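Beta-lactamase-like protein (Koribacter versatilis, PDB 6B9V) hydrolyses diphosphate bonds as a metallo-beta-lactamase-fold enzyme of the PhnP family, probably acting on reactive FAD photoproducts at a two-manganese centre. Local coordinates at residues M189-D194 with E220-K225; A151-V156 with Y168-A173. One frame throughout, in Å; residues are numbered along the deposited sequence.

Contact 1 (M189-D194 with E220-K225); sequences MLRGLD and EKLKAK
L222 sets both of its methyl carbons against L190 CB (CD1 at 3.9 Å), and the two side chains cross at a slant. Further along both segments, L193 CB touches A224 CB at 4.0 Å. Between the two segments the one direct backbone bond runs from K225 N to L193 O (3.0 Å, N-H...O 160°), with A224 CA resting against the same oxygen. Waters make further links. One molecule is held by L190 O, L193 N and L222 O, and a second runs from G192 N to L222 O, giving that carbonyl at the helix end two water donors. The helix 212-222 stops here, K223 turning off with positive phi, and the chain enters strand 226-230; 189-194 likewise leads into strand 195-199, so the contact pairs the loops feeding two neighbouring parallel strands of the metallo-beta-lactamase fold. R191 NH1 approaches K221 O in the guanidinium plane, a weak bond at 3.1 Å and 130°; its stronger partner is E188, by a salt bridge. D194 and K225 lie side by side: K225 CG stands anti to its carbonyl carbon (chi1 -87°), beside D194 OD1, and OD1 meets K225 CD at 3.3 Å. D194 OD2 bonds instead to S172 OG.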
loop_
_atom_site.group_PDB
_atom_site.type_symbol
_atom_site.label_atom_id
_atom_site.label_comp_id
_atom_site.label_asym_id
_atom_site.label_seq_id
_atom_site.Cartn_x
_atom_site.Cartn_y
_atom_site.Cartn_z
ATOM N N MET A 189 -8.392 4.502 32.918
ATOM C CA MET A 189 -7.178 5.169 32.435
ATOM C C MET A 189 -7.496 6.283 31.442
ATOM O O MET A 189 -6.607 7.026 31.022
ATOM C CB MET A 189 -6.235 4.160 31.751
ATOM C CG MET A 189 -5.770 2.994 32.636
ATOM S SD MET A 189 -4.844 1.782 31.661
ATOM C CE MET A 189 -3.335 2.686 31.360
ATOM N N LEU A 190 -8.758 6.377 31.039
ATOM C CA LEU A 190 -9.119 7.194 29.887
ATOM C C LEU A 190 -9.980 8.402 30.241
ATOM O O LEU A 190 -10.639 8.964 29.378
ATOM C CB LEU A 190 -9.852 6.329 28.859
ATOM C CG LEU A 190 -8.993 5.267 28.170
ATOM C CD1 LEU A 190 -9.882 4.384 27.294
ATOM C CD2 LEU A 190 -7.898 5.921 27.334
ATOM N N ARG A 191 -9.967 8.809 31.507
ATOM C CA ARG A 191 -10.801 9.927 31.929
ATOM C C ARG A 191 -10.055 11.254 31.849
ATOM O O ARG A 191 -8.829 11.301 31.936
ATOM C CB ARG A 191 -11.319 9.706 33.353
ATOM C CG ARG A 191 -12.173 8.468 33.485
ATOM C CD ARG A 191 -12.968 8.475 34.782
ATOM N NE ARG A 191 -13.686 7.217 34.976
ATOM C CZ ARG A 191 -14.847 6.918 34.398
ATOM N NH1 ARG A 191 -15.426 7.785 33.576
ATOM N NH2 ARG A 191 -15.428 5.750 34.638
ATOM N N GLY A 192 -10.814 12.331 31.685
ATOM C CA GLY A 192 -10.252 13.666 31.688
ATOM C C GLY A 192 -9.389 13.985 30.479
ATOM O O GLY A 192 -8.455 14.770 30.589
ATOM N N LEU A 193 -9.702 13.387 29.332
ATOM C CA LEU A 193 -9.003 13.688 28.072
ATOM C C LEU A 193 -9.543 14.943 27.381
ATOM O O LEU A 193 -10.722 15.265 27.512
ATOM C CB LEU A 193 -9.122 12.504 27.110
ATOM C CG LEU A 193 -8.460 11.209 27.577
ATOM C CD1 LEU A 193 -8.957 10.029 26.751
ATOM C CD2 LEU A 193 -6.929 11.357 27.508
ATOM N N ASP A 194 -8.675 15.642 26.646
ATOM C CA ASP A 194 -9.100 16.688 25.717
ATOM C C ASP A 194 -9.552 16.062 24.399
ATOM O O ASP A 194 -10.519 16.512 23.775
ATOM C CB ASP A 194 -7.966 17.681 25.429
ATOM C CG ASP A 194 -7.699 18.620 26.577
ATOM O OD1 ASP A 194 -8.633 18.882 27.360
ATOM O OD2 ASP A 194 -6.552 19.105 26.682
ATOM N N GLU A 220 -19.776 8.749 26.044
ATOM C CA GLU A 220 -20.540 9.477 27.047
ATOM C C GLU A 220 -20.167 9.042 28.465
ATOM O O GLU A 220 -20.400 9.776 29.428
ATOM C CB GLU A 220 -22.034 9.317 26.778
ATOM C CG GLU A 220 -22.456 10.106 25.534
ATOM C CD GLU A 220 -23.928 9.975 25.186
ATOM O OE1 GLU A 220 -24.428 10.825 24.412
ATOM O OE2 GLU A 220 -24.580 9.026 25.670
ATOM N N LYS A 221 -19.570 7.863 28.598
ATOM C CA LYS A 221 -19.022 7.477 29.890
ATOM C C LYS A 221 -17.670 8.141 30.160
ATOM O O LYS A 221 -17.371 8.513 31.301
ATOM C CB LYS A 221 -18.879 5.957 29.995
ATOM C CG LYS A 221 -20.193 5.211 30.207
ATOM C CD LYS A 221 -19.963 3.704 30.125
ATOM C CE LYS A 221 -21.225 2.913 30.453
ATOM N NZ LYS A 221 -22.352 3.257 29.540
ATOM N N LEU A 222 -16.840 8.270 29.130
ATOM C CA LEU A 222 -15.486 8.788 29.344
ATOM C C LEU A 222 -15.402 10.322 29.305
ATOM O O LEU A 222 -14.458 10.904 29.844
ATOM C CB LEU A 222 -14.525 8.183 28.329
ATOM C CG LEU A 222 -14.306 6.669 28.440
ATOM C CD1 LEU A 222 -13.417 6.185 27.302
ATOM C CD2 LEU A 222 -13.688 6.326 29.795
ATOM N N LYS A 223 -16.376 10.962 28.665
ATOM C CA LYS A 223 -16.513 12.425 28.709
ATOM C C LYS A 223 -15.259 13.207 28.314
ATOM O O LYS A 223 -14.906 14.180 28.973
ATOM C CB LYS A 223 -16.949 12.859 30.114
ATOM C CG LYS A 223 -18.267 12.271 30.540
ATOM C CD LYS A 223 -18.650 12.709 31.957
ATOM C CE LYS A 223 -20.143 12.537 32.177
ATOM N NZ LYS A 223 -20.580 11.166 31.817
ATOM N N ALA A 224 -14.582 12.783 27.247
ATOM C CA ALA A 224 -13.495 13.578 26.687
ATOM C C ALA A 224 -14.080 14.879 26.172
ATOM O O ALA A 224 -15.271 14.923 25.857
ATOM C CB ALA A 224 -12.775 12.832 25.551
ATOM N N LYS A 225 -13.260 15.932 26.098
ATOM C CA LYS A 225 -13.735 17.216 25.576
ATOM C C LYS A 225 -14.254 17.035 24.147
ATOM O O LYS A 225 -15.351 17.483 23.808
ATOM C CB LYS A 225 -12.624 18.268 25.597
ATOM C CG LYS A 225 -12.488 19.042 26.883
ATOM C CD LYS A 225 -11.574 20.245 26.668
ATOM C CE LYS A 225 -11.981 21.014 25.414
ATOM N NZ LYS A 225 -11.070 22.152 25.115
HETATM O O HOH W 1 -11.768 11.435 28.777
HETATM O O HOH W 2 -13.614 12.691 31.762
HETATM O O HOH W 3 -12.213 15.947 29.563
#

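Contact 2 (A151-V156 with Y168-A173); sequences AKFIPV and YRFGSA
K152 and G171 are bridged by one water, which donates to K152 O (2.6 Å) and accepts from G171 N, at the open end of an antiparallel beta hairpin formed by strands 151-160 and 163-170 in one of the two sheets of the metallo-beta-lactamase fold. Here the second strand leaves the pairing: F170 to A173 make a type II' turn, with G171 at positive phi, that leads into strand 173-176.

F153 comes next, its side chain on the same face of the sheet as F170. The two rings are nearly parallel, 21° apart, but slid so far that they barely overlap. What lies over the centre of the F153 ring is F170 CB, a CH-pi contact 3.9 Å from the centroid, while F153 CE2 reaches F170 CD1. F170 CG is placed by a chi1 of 35°, between the backbone N and the carbonyl carbon. Y46 and I146 also pack on F153, and V44 on F170.

I154 makes the hydrogen-bonded pair with R169. I154 N gives to R169 O at 2.8 Å and R169 N returns to I154 O at 2.9 Å, both donors lying in the plane of the carbonyl they meet. I154 points to the other face, as does R169, whose extended chain carries the guanidinium away toward the loop at M189.

P155 lies back on the F153 side and pairs with Y168 without hydrogen bonds. P155 CA approaches the tyrosine ring obliquely, and P155 CB meets Y168 CE2 at 4.1 Å; beyond them, Y168 OH is bonded to Y76 O. Last comes V156: CG2, the methyl anti to its carbonyl carbon, rests 4.0 Å from R169 N.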
loop_
_atom_site.group_PDB
_atom_site.type_symbol
_atom_site.label_atom_id
_atom_site.label_comp_id
_atom_site.label_asym_id
_atom_site.label_seq_id
_atom_site.Cartn_x
_atom_site.Cartn_y
_atom_site.Cartn_z
ATOM N N ALA A 151 8.261 12.345 26.417
ATOM C CA ALA A 151 6.831 12.129 26.616
ATOM C C ALA A 151 6.556 10.685 27.019
ATOM O O ALA A 151 7.329 9.792 26.691
ATOM C CB ALA A 151 6.063 12.485 25.368
ATOM N N LYS A 152 5.466 10.453 27.741
ATOM C CA LYS A 152 5.090 9.081 28.068
ATOM C C LYS A 152 3.885 8.630 27.248
ATOM O O LYS A 152 2.843 9.281 27.244
ATOM C CB LYS A 152 4.810 8.936 29.563
ATOM C CG LYS A 152 6.054 9.111 30.417
ATOM C CD LYS A 152 5.916 8.455 31.783
ATOM C CE LYS A 152 4.756 9.047 32.565
ATOM N NZ LYS A 152 4.990 10.481 32.896
ATOM N N PHE A 153 4.056 7.521 26.532
ATOM C CA PHE A 153 2.967 6.864 25.824
ATOM C C PHE A 153 2.532 5.641 26.624
ATOM O O PHE A 153 3.263 4.663 26.729
ATOM C CB PHE A 153 3.400 6.458 24.411
ATOM C CG PHE A 153 3.397 7.589 23.425
ATOM C CD1 PHE A 153 4.312 8.621 23.527
ATOM C CD2 PHE A 153 2.490 7.605 22.375
ATOM C CE1 PHE A 153 4.308 9.665 22.602
ATOM C CE2 PHE A 153 2.478 8.646 21.456
ATOM C CZ PHE A 153 3.390 9.676 21.573
ATOM N N ILE A 154 1.343 5.703 27.198
ATOM C CA ILE A 154 0.860 4.658 28.097
ATOM C C ILE A 154 0.042 3.649 27.304
ATOM O O ILE A 154 -0.941 4.022 26.684
ATOM C CB ILE A 154 -0.003 5.259 29.226
ATOM C CG1 ILE A 154 0.734 6.434 29.879
ATOM C CG2 ILE A 154 -0.364 4.196 30.255
ATOM C CD1 ILE A 154 -0.167 7.359 30.651
ATOM N N PRO A 155 0.455 2.374 27.310
ATOM C CA PRO A 155 -0.355 1.345 26.646
ATOM C C PRO A 155 -1.661 1.126 27.409
ATOM O O PRO A 155 -1.660 1.030 28.640
ATOM C CB PRO A 155 0.533 0.091 26.699
ATOM C CG PRO A 155 1.924 0.601 27.042
ATOM C CD PRO A 155 1.686 1.813 27.894
ATOM N N VAL A 156 -2.755 1.062 26.667
ATOM C CA VAL A 156 -4.081 0.867 27.222
ATOM C C VAL A 156 -4.659 -0.409 26.640
ATOM O O VAL A 156 -4.993 -0.447 25.460
ATOM C CB VAL A 156 -5.014 2.049 26.898
ATOM C CG1 VAL A 156 -6.422 1.806 27.490
ATOM C CG2 VAL A 156 -4.418 3.348 27.425
ATOM N N TYR A 168 -3.318 3.770 23.016
ATOM C CA TYR A 168 -2.323 4.529 23.777
ATOM C C TYR A 168 -2.849 5.848 24.279
ATOM O O TYR A 168 -3.583 6.521 23.583
ATOM C CB TYR A 168 -1.069 4.781 22.924
ATOM C CG TYR A 168 -0.386 3.501 22.519
ATOM C CD1 TYR A 168 -0.697 2.870 21.320
ATOM C CD2 TYR A 168 0.547 2.903 23.359
ATOM C CE1 TYR A 168 -0.078 1.671 20.958
ATOM C CE2 TYR A 168 1.165 1.721 23.014
ATOM C CZ TYR A 168 0.854 1.109 21.817
ATOM O OH TYR A 168 1.478 -0.068 21.500
ATOM N N ARG A 169 -2.449 6.218 25.494
ATOM C CA ARG A 169 -2.751 7.542 25.993
ATOM C C ARG A 169 -1.450 8.326 26.053
ATOM O O ARG A 169 -0.430 7.823 26.507
ATOM C CB ARG A 169 -3.402 7.502 27.381
ATOM C CG ARG A 169 -3.629 8.890 27.959
ATOM C CD ARG A 169 -4.357 8.863 29.289
ATOM N NE ARG A 169 -4.593 10.224 29.776
ATOM C CZ ARG A 169 -5.650 10.598 30.501
ATOM N NH1 ARG A 169 -6.587 9.714 30.825
ATOM N NH2 ARG A 169 -5.776 11.863 30.898
ATOM N N PHE A 170 -1.491 9.567 25.601
ATOM C CA PHE A 170 -0.312 10.411 25.615
ATOM C C PHE A 170 -0.764 11.829 25.954
ATOM O O PHE A 170 -1.503 12.458 25.189
ATOM C CB PHE A 170 0.436 10.335 24.270
ATOM C CG PHE A 170 -0.470 10.186 23.063
ATOM C CD1 PHE A 170 -0.978 8.946 22.703
ATOM C CD2 PHE A 170 -0.771 11.282 22.262
ATOM C CE1 PHE A 170 -1.809 8.802 21.599
ATOM C CE2 PHE A 170 -1.594 11.140 21.146
ATOM C CZ PHE A 170 -2.113 9.899 20.818
ATOM N N GLY A 171 -0.355 12.303 27.129
ATOM C CA GLY A 171 -0.797 13.599 27.624
ATOM C C GLY A 171 -2.317 13.650 27.696
ATOM O O GLY A 171 -2.950 12.737 28.233
ATOM N N SER A 172 -2.911 14.692 27.126
ATOM C CA SER A 172 -4.368 14.831 27.162
ATOM C C SER A 172 -5.061 14.170 25.965
ATOM O O SER A 172 -6.243 14.429 25.715
ATOM C CB SER A 172 -4.762 16.311 27.231
ATOM O OG SER A 172 -4.218 17.028 26.136
ATOM N N ALA A 173 -4.349 13.311 25.237
ATOM C CA ALA A 173 -4.977 12.624 24.105
ATOM C C ALA A 173 -4.907 11.096 24.237
ATOM O O ALA A 173 -4.034 10.577 24.920
ATOM C CB ALA A 173 -4.329 13.073 22.813
HETATM O O HOH W 4 1.430 10.739 28.890
#

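In the fold
R169 is the main go-between: from the hairpin of contact 2 its NH1 reaches M189 O of contact 1 at 2.7 Å and also bonds to R191 O, while L193 CD2 packs on R169 CZ at 3.3 Å. M189 CE touches I154 CG2, and D194 N probably bonds to S172 O (2.9 Å), so the loop 189-194 runs alongside the hairpin and the F170-A173 turn that follows it. The two centres are about 13 Å apart, within one sheet and its flanking loops. Contact 1 lies away from the metal sites. Contact 2 comes closer through Y168, whose side chain is about 8 Å from that of H78, a manganese ligand, and about 13 Å from a bound manganese ion.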